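PDB 3HR6: putative surface-anchored fimbrial subunit from Corynebacterium diphtheriae, which forms the shaft of the SpaA pilus as its major pilin, built from tandem Ig-like modules that isopeptide and disulfide bonds stabilise. Local coordinates for residues 65-70 with 114-119; 39-44 with 89-94; 140-145 with 177-182. One frame throughout, in Å; residues are numbered along the deposited sequence.

Contact 1: residues 65-70 with 114-119; sequences ELYTNG and SQPFLV
Tyr67 lays one face of its ring against Pro116, and beside this pair Leu66 meets Leu118; together they pack the end of helix 63-66 and the start of the short strand 67-68 onto a beta sheet, at the start of strand 117-124, in the N-terminal module of this Ig-like pilin. The first pair is a CH-pi contact. Pro116 CG sits 3.8 Å from the centroid of the Tyr67 ring, 23° off the ring normal, and its offset from the centre brings it 3.6 Å from Tyr67 CD2. The tyrosine is carried there by a first torsion that sets CG opposite the backbone N (chi1 -179°), and the two side chains meet at roughly a right angle. The leucines also cross nearly at right angles, touching through single methyls, Leu66 CD1 against Leu118 CD2 at 3.7 Å.

Further out, Val44 touches both leucines and extends the apolar patch onto strand 38-44. Leu100 lies against Pro116 and Val102 against Tyr67, so strand 97-103 supports the pair as well. The backbone of Phe117 pairs with Val101 in that strand, so Pro116 and Leu118 flank a residue paired into the sheet. On the other side, the residues just before Tyr67 are fastened to the chain beyond the tight 67-72 hairpin: Leu66 bonds through its backbone to Thr73, and Glu65 O accepts a hydrogen bond from Thr73 OG1.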
# COMPACT_ATOMS: atom_id res chain seq x y z
N GLU A 65 16.12 31.19 -6.24
CA GLU A 65 15.91 32.38 -5.41
C GLU A 65 14.45 32.52 -4.98
O GLU A 65 14.16 33.09 -3.94
CB GLU A 65 16.35 33.65 -6.16
CG GLU A 65 17.78 33.62 -6.73
CD GLU A 65 18.88 33.64 -5.66
OE1 GLU A 65 18.66 34.24 -4.58
OE2 GLU A 65 19.97 33.06 -5.89
N LEU A 66 13.53 31.99 -5.79
CA LEU A 66 12.08 32.11 -5.54
C LEU A 66 11.51 30.91 -4.82
O LEU A 66 10.47 31.00 -4.17
CB LEU A 66 11.34 32.28 -6.86
CG LEU A 66 11.77 33.49 -7.69
CD1 LEU A 66 11.08 33.46 -9.05
CD2 LEU A 66 11.45 34.78 -6.93
N TYR A 67 12.20 29.79 -4.94
CA TYR A 67 11.68 28.51 -4.48
C TYR A 67 12.84 27.53 -4.40
O TYR A 67 13.58 27.36 -5.36
CB TYR A 67 10.62 28.02 -5.47
CG TYR A 67 9.97 26.72 -5.10
CD1 TYR A 67 8.69 26.68 -4.53
CD2 TYR A 67 10.62 25.50 -5.33
CE1 TYR A 67 8.09 25.50 -4.19
CE2 TYR A 67 10.02 24.30 -5.00
CZ TYR A 67 8.76 24.30 -4.43
OH TYR A 67 8.18 23.10 -4.11
N THR A 68 13.00 26.89 -3.25
CA THR A 68 14.10 25.94 -3.07
C THR A 68 13.76 25.00 -1.93
O THR A 68 13.03 25.37 -1.02
CB THR A 68 15.46 26.68 -2.85
OG1 THR A 68 16.53 25.73 -2.75
CG2 THR A 68 15.44 27.58 -1.61
N ASN A 69 14.24 23.76 -2.02
CA ASN A 69 14.00 22.72 -1.02
C ASN A 69 12.50 22.38 -0.81
O ASN A 69 12.07 22.09 0.30
CB ASN A 69 14.69 23.10 0.31
CG ASN A 69 14.85 21.91 1.27
OD1 ASN A 69 14.55 20.76 0.93
ND2 ASN A 69 15.33 22.19 2.48
N GLY A 70 11.72 22.42 -1.89
CA GLY A 70 10.29 22.09 -1.83
C GLY A 70 9.37 23.13 -1.19
O GLY A 70 8.24 22.79 -0.79
N SER A 114 5.76 18.59 -12.06
CA SER A 114 6.43 19.62 -12.80
C SER A 114 7.25 20.48 -11.85
O SER A 114 6.85 20.67 -10.71
CB SER A 114 5.39 20.51 -13.51
OG SER A 114 4.49 19.75 -14.31
N GLN A 115 8.38 20.95 -12.33
CA GLN A 115 9.18 21.94 -11.62
C GLN A 115 8.45 23.28 -11.60
O GLN A 115 7.60 23.55 -12.47
CB GLN A 115 10.51 22.15 -12.32
CG GLN A 115 11.25 20.85 -12.61
CD GLN A 115 11.68 20.19 -11.37
OE1 GLN A 115 12.30 20.85 -10.51
NE2 GLN A 115 11.40 18.89 -11.24
N PRO A 116 8.79 24.14 -10.63
CA PRO A 116 8.28 25.51 -10.68
C PRO A 116 8.67 26.24 -11.95
O PRO A 116 9.74 25.99 -12.52
CB PRO A 116 8.93 26.16 -9.47
CG PRO A 116 9.23 25.02 -8.57
CD PRO A 116 9.63 23.92 -9.44
N PHE A 117 7.79 27.12 -12.42
CA PHE A 117 8.09 27.88 -13.61
C PHE A 117 7.40 29.24 -13.59
O PHE A 117 6.38 29.42 -12.95
CB PHE A 117 7.72 27.09 -14.87
CG PHE A 117 6.23 26.84 -15.04
CD1 PHE A 117 5.46 27.68 -15.83
CD2 PHE A 117 5.63 25.74 -14.45
CE1 PHE A 117 4.10 27.47 -15.98
CE2 PHE A 117 4.28 25.52 -14.59
CZ PHE A 117 3.52 26.35 -15.39
N LEU A 118 8.00 30.18 -14.29
CA LEU A 118 7.53 31.56 -14.33
C LEU A 118 6.52 31.74 -15.46
O LEU A 118 6.64 31.11 -16.52
CB LEU A 118 8.71 32.51 -14.53
CG LEU A 118 9.78 32.59 -13.43
CD1 LEU A 118 11.04 33.30 -13.95
CD2 LEU A 118 9.20 33.27 -12.20
N VAL A 119 5.53 32.59 -15.21
CA VAL A 119 4.52 32.99 -16.21
C VAL A 119 4.23 34.47 -16.03
O VAL A 119 3.79 34.88 -14.97
CB VAL A 119 3.17 32.26 -16.04
CG1 VAL A 119 2.28 32.53 -17.20
CG2 VAL A 119 3.37 30.74 -15.88

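Contact 2: residues 39-44 with 89-94; sequences FTLYRV and AKFDNL
The carbonyl oxygen of Phe39 is met by two groups: Thr81 OG1 makes a hydrogen bond to it, and the rim of the Phe91 ring lies beside it, with Phe91 CZ 3.7 Å from Phe39 O. The oxygen lies near the ring plane, so it faces the ring's C-H edge while a face of the same ring serves an apolar partner. That partner is Leu41. Its CB stands over the centre of the Phe91 ring, 3.8 Å from the centroid and 12° off the normal, a CH-pi contact that is nearly centred.

Leu41 CG is anti to the backbone N (chi1 -171°), and from there the CD2 methyl reaches on past the ring to two neighbours. It packs 3.6 Å from Phe91 CB, and it meets Leu94 CD1 at 3.6 Å, the two leucines approaching tip to tip. Leu94 can return to this inner face because the chain turns a corner at Asn93, which has a positive phi; Asn93 and Leu94 together face Thr5 as a G1 beta bulge. At the corner Asp92 OD1 accepts a short but bent bond from Asn93 N, 2.7 Å and 131° at the hydrogen.

Strands 38-44 and 89-94 run in the same general direction inside the N-terminal Ig-like module, but the first bonds to strands 76-83 and 97-103, the second to strand 5-13. With no backbone pairing between them, they are joined chiefly by side chains in a buried core contact whose cohesion is mostly dispersion, with the aromatic C-H edge probably adding a weak electrostatic attraction to the carbonyl.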
# COMPACT_ATOMS: atom_id res chain seq x y z
N PHE A 39 -1.86 22.73 -8.06
CA PHE A 39 -0.95 23.79 -8.32
C PHE A 39 -1.18 24.94 -7.38
O PHE A 39 -2.31 25.28 -7.08
CB PHE A 39 -1.14 24.31 -9.74
CG PHE A 39 -0.73 23.34 -10.78
CD1 PHE A 39 0.57 23.33 -11.29
CD2 PHE A 39 -1.65 22.44 -11.28
CE1 PHE A 39 0.94 22.40 -12.26
CE2 PHE A 39 -1.29 21.54 -12.23
CZ PHE A 39 0.01 21.51 -12.73
N THR A 40 -0.08 25.54 -6.95
CA THR A 40 -0.14 26.81 -6.26
C THR A 40 0.42 27.91 -7.18
O THR A 40 1.49 27.77 -7.80
CB THR A 40 0.61 26.74 -4.93
OG1 THR A 40 0.03 25.71 -4.12
CG2 THR A 40 0.54 28.06 -4.18
N LEU A 41 -0.34 29.00 -7.27
CA LEU A 41 0.09 30.22 -7.93
C LEU A 41 0.68 31.18 -6.91
O LEU A 41 0.05 31.47 -5.89
CB LEU A 41 -1.09 30.86 -8.68
CG LEU A 41 -0.72 32.03 -9.60
CD1 LEU A 41 0.04 31.56 -10.86
CD2 LEU A 41 -1.97 32.83 -9.97
N TYR A 42 1.89 31.65 -7.17
CA TYR A 42 2.55 32.71 -6.41
C TYR A 42 2.81 33.92 -7.29
O TYR A 42 3.14 33.76 -8.49
CB TYR A 42 3.93 32.24 -5.92
CG TYR A 42 3.89 31.09 -4.94
CD1 TYR A 42 3.79 31.35 -3.57
CD2 TYR A 42 3.97 29.77 -5.36
CE1 TYR A 42 3.76 30.34 -2.66
CE2 TYR A 42 3.96 28.74 -4.45
CZ TYR A 42 3.83 29.04 -3.09
OH TYR A 42 3.81 28.06 -2.14
N ARG A 43 2.73 35.10 -6.70
CA ARG A 43 3.18 36.34 -7.36
C ARG A 43 4.66 36.58 -7.04
O ARG A 43 5.08 36.40 -5.90
CB ARG A 43 2.36 37.54 -6.90
CG ARG A 43 2.81 38.87 -7.54
CD ARG A 43 1.78 39.98 -7.38
NE ARG A 43 0.45 39.50 -7.75
CZ ARG A 43 -0.56 39.26 -6.90
NH1 ARG A 43 -0.45 39.47 -5.59
NH2 ARG A 43 -1.72 38.80 -7.39
N VAL A 44 5.45 36.92 -8.05
CA VAL A 44 6.86 37.27 -7.82
C VAL A 44 6.93 38.70 -7.31
O VAL A 44 6.55 39.65 -8.01
CB VAL A 44 7.72 37.08 -9.07
CG1 VAL A 44 9.17 37.42 -8.78
CG2 VAL A 44 7.61 35.64 -9.53
N ALA A 89 -6.57 24.17 -14.40
CA ALA A 89 -6.72 24.94 -13.16
C ALA A 89 -6.58 26.38 -13.59
O ALA A 89 -5.48 26.80 -13.96
CB ALA A 89 -5.64 24.57 -12.14
N LYS A 90 -7.70 27.10 -13.62
CA LYS A 90 -7.72 28.52 -14.03
C LYS A 90 -7.68 29.49 -12.83
O LYS A 90 -8.62 29.53 -12.02
CB LYS A 90 -8.94 28.84 -14.90
CG LYS A 90 -8.86 30.21 -15.52
CD LYS A 90 -9.90 30.43 -16.60
CE LYS A 90 -9.97 31.88 -16.98
NZ LYS A 90 -10.72 32.10 -18.24
N PHE A 91 -6.63 30.29 -12.77
CA PHE A 91 -6.48 31.33 -11.75
C PHE A 91 -6.91 32.64 -12.40
O PHE A 91 -6.19 33.17 -13.23
CB PHE A 91 -5.02 31.39 -11.27
CG PHE A 91 -4.55 30.13 -10.62
CD1 PHE A 91 -4.75 29.92 -9.26
CD2 PHE A 91 -3.92 29.13 -11.36
CE1 PHE A 91 -4.32 28.76 -8.67
CE2 PHE A 91 -3.51 27.96 -10.76
CZ PHE A 91 -3.71 27.77 -9.42
N ASP A 92 -8.10 33.12 -12.04
CA ASP A 92 -8.80 34.18 -12.75
C ASP A 92 -8.72 35.49 -11.93
O ASP A 92 -8.38 35.46 -10.75
CB ASP A 92 -10.27 33.75 -12.97
CG ASP A 92 -10.97 34.51 -14.12
OD1 ASP A 92 -10.45 35.53 -14.63
OD2 ASP A 92 -12.07 34.06 -14.51
N ASN A 93 -9.00 36.62 -12.59
CA ASN A 93 -9.08 37.94 -11.92
C ASN A 93 -7.74 38.35 -11.27
O ASN A 93 -7.70 38.81 -10.12
CB ASN A 93 -10.23 37.91 -10.90
CG ASN A 93 -10.75 39.29 -10.54
OD1 ASN A 93 -10.83 40.18 -11.39
ND2 ASN A 93 -11.15 39.46 -9.28
N LEU A 94 -6.65 38.20 -12.03
CA LEU A 94 -5.29 38.46 -11.54
C LEU A 94 -4.79 39.83 -11.94
O LEU A 94 -5.04 40.32 -13.04
CB LEU A 94 -4.31 37.43 -12.11
CG LEU A 94 -4.55 35.97 -11.75
CD1 LEU A 94 -3.46 35.09 -12.41
CD2 LEU A 94 -4.56 35.78 -10.25

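Contact 3: residues 140-145 with 177-182; sequences KHQALS and EIASNT
Gln142 reaches from the end of strand 131-143, in the N-terminal module, to Ile178 and Ala179, where a type II beta turn running from Ala179 to Thr182 opens in a loop of the Cna-B-like middle module. The first torsion sets CG beside the backbone N (chi1 -65°), where Gln142 CG lies 3.3 Å from Glu177 O; the bend at the second (chi2 81°) then turns the amide along the loop toward Ala179. Ala179 N donates to Gln142 OE1 over 3.2 Å. The donor stands well above the amide plane, 75° out of it, so this bond probably adds less than a lone-pair bond would. The firmer polar partner is Gly14 O, to which Gln142 NE2 is bonded; one buried amide thus bridges two loops.

Ile178 turns its side chain away from the strand, toward Val112 and Phe184, and meets the glutamine oxygen mainly through CA, 3.4 Å from Gln142 OE1, with CB just behind. Within the turn, Ala179 O accepts twice from Thr182 on one face of its carbonyl plane: the backbone Thr182 N lies at 3.1 Å, and the hydroxyl Thr182 OG1 at 2.6 Å.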
# COMPACT_ATOMS: atom_id res chain seq x y z
N LYS A 140 4.50 19.68 -17.80
CA LYS A 140 4.47 18.23 -17.94
C LYS A 140 4.82 17.56 -16.63
O LYS A 140 5.70 18.00 -15.90
CB LYS A 140 5.49 17.75 -18.99
CG LYS A 140 5.01 17.76 -20.42
CD LYS A 140 4.48 19.09 -20.94
CE LYS A 140 5.48 19.98 -21.69
NZ LYS A 140 4.78 21.21 -22.24
N HIS A 141 4.13 16.47 -16.33
CA HIS A 141 4.47 15.60 -15.22
C HIS A 141 4.47 14.17 -15.74
O HIS A 141 4.04 13.91 -16.86
CB HIS A 141 3.48 15.71 -14.07
CG HIS A 141 2.11 15.25 -14.42
ND1 HIS A 141 1.14 16.10 -14.90
CD2 HIS A 141 1.57 14.01 -14.44
CE1 HIS A 141 0.05 15.41 -15.19
NE2 HIS A 141 0.28 14.14 -14.90
N GLN A 142 5.00 13.26 -14.94
CA GLN A 142 5.05 11.85 -15.31
C GLN A 142 4.31 11.04 -14.29
O GLN A 142 4.40 11.26 -13.10
CB GLN A 142 6.49 11.34 -15.51
CG GLN A 142 7.27 11.99 -16.67
CD GLN A 142 7.88 13.32 -16.35
OE1 GLN A 142 8.66 13.46 -15.40
NE2 GLN A 142 7.53 14.34 -17.15
N ALA A 143 3.56 10.07 -14.79
CA ALA A 143 2.79 9.20 -13.95
C ALA A 143 3.68 8.17 -13.23
O ALA A 143 4.74 7.78 -13.70
CB ALA A 143 1.73 8.47 -14.80
N LEU A 144 3.17 7.74 -12.09
CA LEU A 144 3.69 6.62 -11.32
C LEU A 144 2.75 5.43 -11.54
O LEU A 144 1.52 5.54 -11.41
CB LEU A 144 3.74 6.96 -9.85
CG LEU A 144 4.89 7.91 -9.49
CD1 LEU A 144 4.59 8.69 -8.21
CD2 LEU A 144 6.14 7.09 -9.40
N SER A 145 3.32 4.29 -11.86
CA SER A 145 2.54 3.07 -12.04
C SER A 145 2.17 2.52 -10.69
O SER A 145 2.93 2.67 -9.74
CB SER A 145 3.38 2.02 -12.76
OG SER A 145 3.71 2.48 -14.06
N GLU A 177 10.12 6.73 -16.24
CA GLU A 177 10.99 7.63 -16.97
C GLU A 177 10.54 9.07 -16.68
O GLU A 177 9.33 9.39 -16.79
CB GLU A 177 11.02 7.36 -18.48
CG GLU A 177 11.94 8.29 -19.23
CD GLU A 177 12.03 7.99 -20.71
OE1 GLU A 177 11.40 7.02 -21.15
OE2 GLU A 177 12.77 8.73 -21.39
N ILE A 178 11.49 9.89 -16.27
CA ILE A 178 11.22 11.30 -15.96
C ILE A 178 11.87 12.24 -16.99
O ILE A 178 12.75 11.85 -17.76
CB ILE A 178 11.62 11.66 -14.52
CG1 ILE A 178 13.14 11.64 -14.35
CG2 ILE A 178 10.85 10.75 -13.49
CD1 ILE A 178 13.61 12.05 -12.94
N ALA A 179 11.41 13.48 -16.98
CA ALA A 179 11.87 14.51 -17.89
C ALA A 179 13.41 14.53 -17.95
O ALA A 179 14.08 14.48 -16.92
CB ALA A 179 11.35 15.85 -17.42
N SER A 180 13.96 14.59 -19.17
CA SER A 180 15.41 14.62 -19.39
C SER A 180 16.09 15.66 -18.51
O SER A 180 15.58 16.76 -18.35
CB SER A 180 15.72 14.95 -20.85
OG SER A 180 15.04 16.13 -21.23
N ASN A 181 17.25 15.30 -17.97
CA ASN A 181 18.05 16.18 -17.11
C ASN A 181 17.38 16.70 -15.83
O ASN A 181 17.94 17.60 -15.18
CB ASN A 181 18.61 17.33 -17.95
CG ASN A 181 19.27 16.84 -19.22
OD1 ASN A 181 19.05 17.40 -20.30
ND2 ASN A 181 20.08 15.79 -19.10
N THR A 182 16.22 16.14 -15.46
CA THR A 182 15.65 16.33 -14.11
C THR A 182 15.99 15.17 -13.22
O THR A 182 16.40 14.10 -13.69
CB THR A 182 14.10 16.56 -14.10
OG1 THR A 182 13.38 15.41 -14.58
CG2 THR A 182 13.76 17.78 -14.92

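In the fold
From the N terminus, residues 39-44 open contact 2 and residues 65-70 open contact 1 before either is closed; residues 89-94 then close contact 2 and 114-119 contact 1, so the two loops cross. They also share a patch: Leu118 CD2 lies 3.9 Å from Val44 CG2, tying segment 65-70 to the core of the same curled sheet. Contact 3 follows in series. Its strand, 131-143, is the sheet neighbour of 117-124, and Ser114 OG probably hydrogen-bonds Lys140 O, linking it to contact 1. Where residues 177-182 close this last loop, the N-terminal module is joined to the next one along the shaft.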